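Lipoprotein, putative (Bacillus anthracis, PDB 4NOH) is of unknown function but, as a putative lipoprotein of an uncharacterised family, is probably attached to the bacterial membrane through a lipid. Local coordinates at residues 106-118 against 157-169. Residues are numbered along the deposited sequence; the frame is centred on the assembly and turned at random.
Sequences NVVIGDARKYTDM and GSKVEEAHMVEVK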
loop_
_atom_site.group_PDB
_atom_site.type_symbol
_atom_site.label_atom_id
_atom_site.label_comp_id
_atom_site.label_asym_id
_atom_site.label_seq_id
_atom_site.Cartn_x
_atom_site.Cartn_y
_atom_site.Cartn_z
ATOM N N ASN A 106 -5.212 -8.015 10.436
ATOM C CA ASN A 106 -4.273 -8.418 9.412
ATOM C C ASN A 106 -4.808 -8.057 8.038
ATOM O O ASN A 106 -5.462 -8.874 7.351
ATOM C CB ASN A 106 -3.972 -9.910 9.509
ATOM C CG ASN A 106 -2.844 -10.329 8.611
ATOM O OD1 ASN A 106 -2.152 -9.477 8.024
ATOM N ND2 ASN A 106 -2.615 -11.636 8.501
ATOM N N VAL A 107 -4.516 -6.827 7.637
ATOM C CA VAL A 107 -4.921 -6.271 6.347
ATOM C C VAL A 107 -3.640 -5.884 5.606
ATOM O O VAL A 107 -2.694 -5.401 6.207
ATOM C CB VAL A 107 -5.812 -5.044 6.547
ATOM C CG1 VAL A 107 -6.116 -4.348 5.219
ATOM C CG2 VAL A 107 -7.087 -5.400 7.281
ATOM N N VAL A 108 -3.612 -6.177 4.311
ATOM C CA VAL A 108 -2.466 -5.888 3.477
ATOM C C VAL A 108 -2.886 -5.051 2.273
ATOM O O VAL A 108 -4.056 -4.884 1.998
ATOM C CB VAL A 108 -1.783 -7.208 2.974
ATOM C CG1 VAL A 108 -1.243 -8.044 4.151
ATOM C CG2 VAL A 108 -2.736 -8.048 2.130
ATOM N N ILE A 109 -1.909 -4.484 1.578
ATOM C CA ILE A 109 -2.173 -3.824 0.300
ATOM C C ILE A 109 -2.046 -4.901 -0.793
ATOM O O ILE A 109 -1.053 -5.653 -0.857
ATOM C CB ILE A 109 -1.193 -2.686 0.015
ATOM C CG1 ILE A 109 -1.483 -1.523 0.983
ATOM C CG2 ILE A 109 -1.326 -2.210 -1.434
ATOM C CD1 ILE A 109 -0.424 -0.440 0.991
ATOM N N GLY A 110 -3.045 -4.995 -1.657
ATOM C CA GLY A 110 -3.000 -6.015 -2.687
ATOM C C GLY A 110 -3.243 -7.400 -2.132
ATOM O O GLY A 110 -3.975 -7.579 -1.137
ATOM N N ASP A 111 -2.614 -8.396 -2.738
ATOM C CA ASP A 111 -2.941 -9.786 -2.412
ATOM C C ASP A 111 -1.950 -10.527 -1.532
ATOM O O ASP A 111 -2.170 -11.697 -1.163
ATOM C CB ASP A 111 -3.202 -10.559 -3.710
ATOM C CG ASP A 111 -4.399 -10.012 -4.515
ATOM O OD1 ASP A 111 -5.013 -9.009 -4.138
ATOM O OD2 ASP A 111 -4.735 -10.605 -5.558
ATOM N N ALA A 112 -0.917 -9.814 -1.113
ATOM C CA ALA A 112 0.124 -10.370 -0.275
ATOM C C ALA A 112 0.819 -9.220 0.428
ATOM O O ALA A 112 0.787 -8.078 -0.044
ATOM C CB ALA A 112 1.127 -11.111 -1.150
ATOM N N ARG A 113 1.494 -9.515 1.521
ATOM C CA ARG A 113 2.262 -8.530 2.249
ATOM C C ARG A 113 3.548 -8.243 1.509
ATOM O O ARG A 113 4.446 -9.084 1.451
ATOM C CB ARG A 113 2.596 -9.075 3.617
ATOM C CG ARG A 113 3.211 -8.016 4.542
ATOM C CD ARG A 113 3.674 -8.585 5.885
ATOM N NE ARG A 113 2.597 -9.445 6.323
ATOM C CZ ARG A 113 1.467 -9.010 6.857
ATOM N NH1 ARG A 113 1.337 -7.741 7.242
ATOM N NH2 ARG A 113 0.485 -9.856 7.026
ATOM N N LYS A 114 3.648 -7.081 0.905
ATOM C CA LYS A 114 4.820 -6.700 0.138
ATOM C C LYS A 114 5.279 -5.314 0.575
ATOM O O LYS A 114 4.474 -4.499 1.010
ATOM C CB LYS A 114 4.478 -6.701 -1.360
ATOM C CG LYS A 114 4.152 -8.058 -1.922
ATOM C CD LYS A 114 5.351 -8.967 -1.990
ATOM C CE LYS A 114 4.990 -10.301 -2.586
ATOM N NZ LYS A 114 6.148 -11.242 -2.678
ATOM N N TYR A 115 6.594 -5.087 0.482
ATOM C CA TYR A 115 7.227 -3.778 0.710
ATOM C C TYR A 115 7.355 -3.322 2.161
ATOM O O TYR A 115 8.212 -2.505 2.485
ATOM C CB TYR A 115 6.538 -2.687 -0.110
ATOM C CG TYR A 115 7.350 -1.410 -0.283
ATOM C CD1 TYR A 115 8.536 -1.435 -0.984
ATOM C CD2 TYR A 115 6.881 -0.171 0.172
ATOM C CE1 TYR A 115 9.261 -0.287 -1.180
ATOM C CE2 TYR A 115 7.621 0.995 -0.041
ATOM C CZ TYR A 115 8.804 0.901 -0.725
ATOM O OH TYR A 115 9.574 2.020 -0.961
ATOM N N THR A 116 6.559 -3.901 3.039
ATOM C CA THR A 116 6.559 -3.496 4.428
ATOM C C THR A 116 6.127 -4.667 5.305
ATOM O O THR A 116 5.751 -5.714 4.797
ATOM C CB THR A 116 5.576 -2.312 4.592
ATOM O OG1 THR A 116 5.664 -1.768 5.912
ATOM C CG2 THR A 116 4.160 -2.728 4.292
ATOM N N ASP A 117 6.260 -4.503 6.621
ATOM C CA ASP A 117 5.745 -5.463 7.568
ATOM C C ASP A 117 4.343 -5.058 8.064
ATOM O O ASP A 117 3.444 -5.903 8.179
ATOM C CB ASP A 117 6.682 -5.566 8.754
ATOM C CG ASP A 117 8.014 -6.083 8.372
ATOM O OD1 ASP A 117 8.080 -7.279 7.997
ATOM O OD2 ASP A 117 9.019 -5.374 8.541
HETATM N N MSE A 118 4.162 -3.770 8.362
HETATM C CA MSE A 118 2.907 -3.234 8.918
HETATM C C MSE A 118 2.471 -2.054 8.094
HETATM O O MSE A 118 3.249 -1.471 7.310
HETATM C CB MSE A 118 3.109 -2.747 10.359
HETATM C CG MSE A 118 3.726 -3.863 11.166
HETATM SE SE MSE A 118 3.798 -3.353 13.048
HETATM C CE MSE A 118 5.263 -2.050 12.923
ATOM N N GLY A 157 13.638 -5.022 -13.437
ATOM C CA GLY A 157 14.021 -3.651 -13.588
ATOM C C GLY A 157 14.412 -2.959 -12.303
ATOM O O GLY A 157 14.270 -3.505 -11.206
ATOM N N SER A 158 14.881 -1.730 -12.460
ATOM C CA SER A 158 15.368 -0.922 -11.354
ATOM C C SER A 158 14.554 0.337 -11.140
ATOM O O SER A 158 15.035 1.269 -10.507
ATOM C CB SER A 158 16.797 -0.482 -11.652
ATOM O OG SER A 158 17.628 -1.572 -12.034
ATOM N N LYS A 159 13.355 0.399 -11.706
ATOM C CA LYS A 159 12.526 1.605 -11.572
ATOM C C LYS A 159 11.718 1.570 -10.294
ATOM O O LYS A 159 11.624 2.584 -9.574
ATOM C CB LYS A 159 11.633 1.783 -12.796
ATOM C CG LYS A 159 12.425 2.031 -14.075
ATOM C CD LYS A 159 11.525 2.136 -15.294
ATOM C CE LYS A 159 12.320 2.309 -16.569
ATOM N NZ LYS A 159 11.404 2.212 -17.738
ATOM N N VAL A 160 11.135 0.411 -9.987
ATOM C CA VAL A 160 10.395 0.284 -8.739
ATOM C C VAL A 160 11.092 -0.713 -7.828
ATOM O O VAL A 160 11.832 -1.596 -8.288
ATOM C CB VAL A 160 8.943 -0.124 -8.948
ATOM C CG1 VAL A 160 8.235 0.929 -9.775
ATOM C CG2 VAL A 160 8.824 -1.490 -9.580
ATOM N N GLU A 161 10.852 -0.517 -6.526
ATOM C CA GLU A 161 11.460 -1.314 -5.439
ATOM C C GLU A 161 10.798 -2.683 -5.218
ATOM O O GLU A 161 11.456 -3.638 -4.760
ATOM C CB GLU A 161 11.426 -0.493 -4.136
ATOM C CG GLU A 161 12.214 0.816 -4.261
ATOM C CD GLU A 161 12.199 1.710 -3.040
ATOM O OE1 GLU A 161 11.907 1.241 -1.923
ATOM O OE2 GLU A 161 12.518 2.910 -3.208
ATOM N N GLU A 162 9.506 -2.778 -5.547
ATOM C CA GLU A 162 8.751 -3.992 -5.357
ATOM C C GLU A 162 7.496 -3.929 -6.214
ATOM O O GLU A 162 7.030 -2.855 -6.573
ATOM C CB GLU A 162 8.376 -4.112 -3.872
ATOM C CG GLU A 162 7.615 -5.377 -3.487
ATOM C CD GLU A 162 8.345 -6.664 -3.848
ATOM O OE1 GLU A 162 8.887 -7.324 -2.933
ATOM O OE2 GLU A 162 8.426 -7.007 -5.054
ATOM N N ALA A 163 6.997 -5.099 -6.595
ATOM C CA ALA A 163 5.799 -5.199 -7.404
ATOM C C ALA A 163 5.191 -6.569 -7.231
ATOM O O ALA A 163 5.893 -7.541 -6.996
ATOM C CB ALA A 163 6.102 -4.930 -8.875
ATOM N N HIS A 164 3.863 -6.643 -7.327
ATOM C CA HIS A 164 3.161 -7.908 -7.232
ATOM C C HIS A 164 1.874 -7.878 -8.022
ATOM O O HIS A 164 1.283 -6.803 -8.241
ATOM C CB HIS A 164 2.950 -8.381 -5.767
ATOM C CG HIS A 164 2.264 -7.403 -4.853
ATOM N ND1 HIS A 164 1.265 -7.791 -3.990
ATOM C CD2 HIS A 164 2.491 -6.094 -4.595
ATOM C CE1 HIS A 164 0.895 -6.755 -3.250
ATOM N NE2 HIS A 164 1.644 -5.723 -3.576
HETATM N N MSE A 165 1.440 -9.061 -8.441
HETATM C CA MSE A 165 0.201 -9.220 -9.178
HETATM C C MSE A 165 -0.947 -9.215 -8.215
HETATM O O MSE A 165 -0.910 -9.881 -7.157
HETATM C CB MSE A 165 0.154 -10.571 -9.882
HETATM C CG MSE A 165 1.266 -10.698 -10.920
HETATM SE SE MSE A 165 0.907 -9.680 -12.564
HETATM C CE MSE A 165 -1.000 -10.002 -12.919
ATOM N N VAL A 166 -2.018 -8.546 -8.610
ATOM C CA VAL A 166 -3.177 -8.457 -7.771
ATOM C C VAL A 166 -4.462 -8.559 -8.567
ATOM O O VAL A 166 -4.497 -8.228 -9.744
ATOM C CB VAL A 166 -3.198 -7.117 -6.980
ATOM C CG1 VAL A 166 -1.907 -6.914 -6.186
ATOM C CG2 VAL A 166 -3.443 -5.903 -7.890
ATOM N N GLU A 167 -5.525 -9.027 -7.915
ATOM C CA GLU A 167 -6.842 -9.058 -8.539
ATOM C C GLU A 167 -7.481 -7.692 -8.325
ATOM O O GLU A 167 -7.544 -7.186 -7.194
ATOM C CB GLU A 167 -7.697 -10.183 -7.955
ATOM C CG GLU A 167 -7.111 -11.543 -8.278
ATOM C CD GLU A 167 -8.015 -12.703 -7.929
ATOM O OE1 GLU A 167 -8.947 -12.530 -7.114
ATOM O OE2 GLU A 167 -7.775 -13.805 -8.476
ATOM N N VAL A 168 -7.932 -7.080 -9.411
ATOM C CA VAL A 168 -8.512 -5.755 -9.307
ATOM C C VAL A 168 -10.005 -5.831 -9.003
ATOM O O VAL A 168 -10.634 -6.875 -9.180
ATOM C CB VAL A 168 -8.162 -4.874 -10.516
ATOM C CG1 VAL A 168 -6.672 -4.556 -10.471
ATOM C CG2 VAL A 168 -8.538 -5.543 -11.811
ATOM N N LYS A 169 -10.547 -4.724 -8.517
ATOM C CA LYS A 169 -11.960 -4.637 -8.128
ATOM C C LYS A 169 -12.933 -5.126 -9.211
ATOM O O LYS A 169 -14.061 -5.533 -8.901
ATOM C CB LYS A 169 -12.310 -3.199 -7.752
ATOM C CG LYS A 169 -12.128 -2.227 -8.907
ATOM C CD LYS A 169 -12.487 -0.817 -8.507
ATOM C CE LYS A 169 -12.189 0.134 -9.648
ATOM N NZ LYS A 169 -12.334 1.535 -9.202
ATOM O OXT LYS A 169 -12.631 -5.113 -10.412
HETATM O O HOH W 1 8.597 -9.902 -3.917
HETATM O O HOH W 2 8.385 -7.202 -0.285
#
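The chain of Lys114 runs across one face of the His164 imidazole, in the opposite direction to the histidine side chain, with CG of Lys114 3.5 Å from the centroid of the His164 ring and 8° off its normal, a CH-pi contact. On the opposite face sits CG1 of Val166, toward the rim, and the carbonyl of Ile109 faces the ring edge, its O 3.3 Å from CE1 of His164. The imidazole reaches the loop because CG stands between the backbone N and the carbonyl carbon (chi1 55°), while NE2 is hydrogen-bonded to the hydroxyl of Tyr9, which should restrain the rotation of the ring. The lysine chain bends at chi2 and runs on toward Glu162, where a water bridges the charged ends, accepting from NZ of Lys114 and donating to OE1 of Glu162. A second water ties the same oxygen to the backbone N of Tyr115.

Strand 162-166 is an outermost strand of the nine-stranded mixed sheet, and the loop that follows strand 107-109, an outermost strand of the small antiparallel sheet, packs against it through side chains and through side-chain contacts to backbone atoms, not by extending the sheet. A classic beta bulge places two successive residues, Glu161 and Glu162, opposite Tyr9 of the neighbouring strand 5-10. At this end, in the conformer of Glu161 described, Tyr115 OH donates to OE1 of Glu161 at 2.6 Å, coming from above the carboxylate plane, and OE2 is engaged by Lys135; with a second conformer present, neither bond may always be made. The Tyr115 ring stacks on Tyr9. Just past the other end of the strand, OD2 of Asp111 accepts the backbone N-H of Glu167 at 2.9 Å on the syn side, 35° out of the carboxylate plane, while OD1 forms a salt bridge with Lys62.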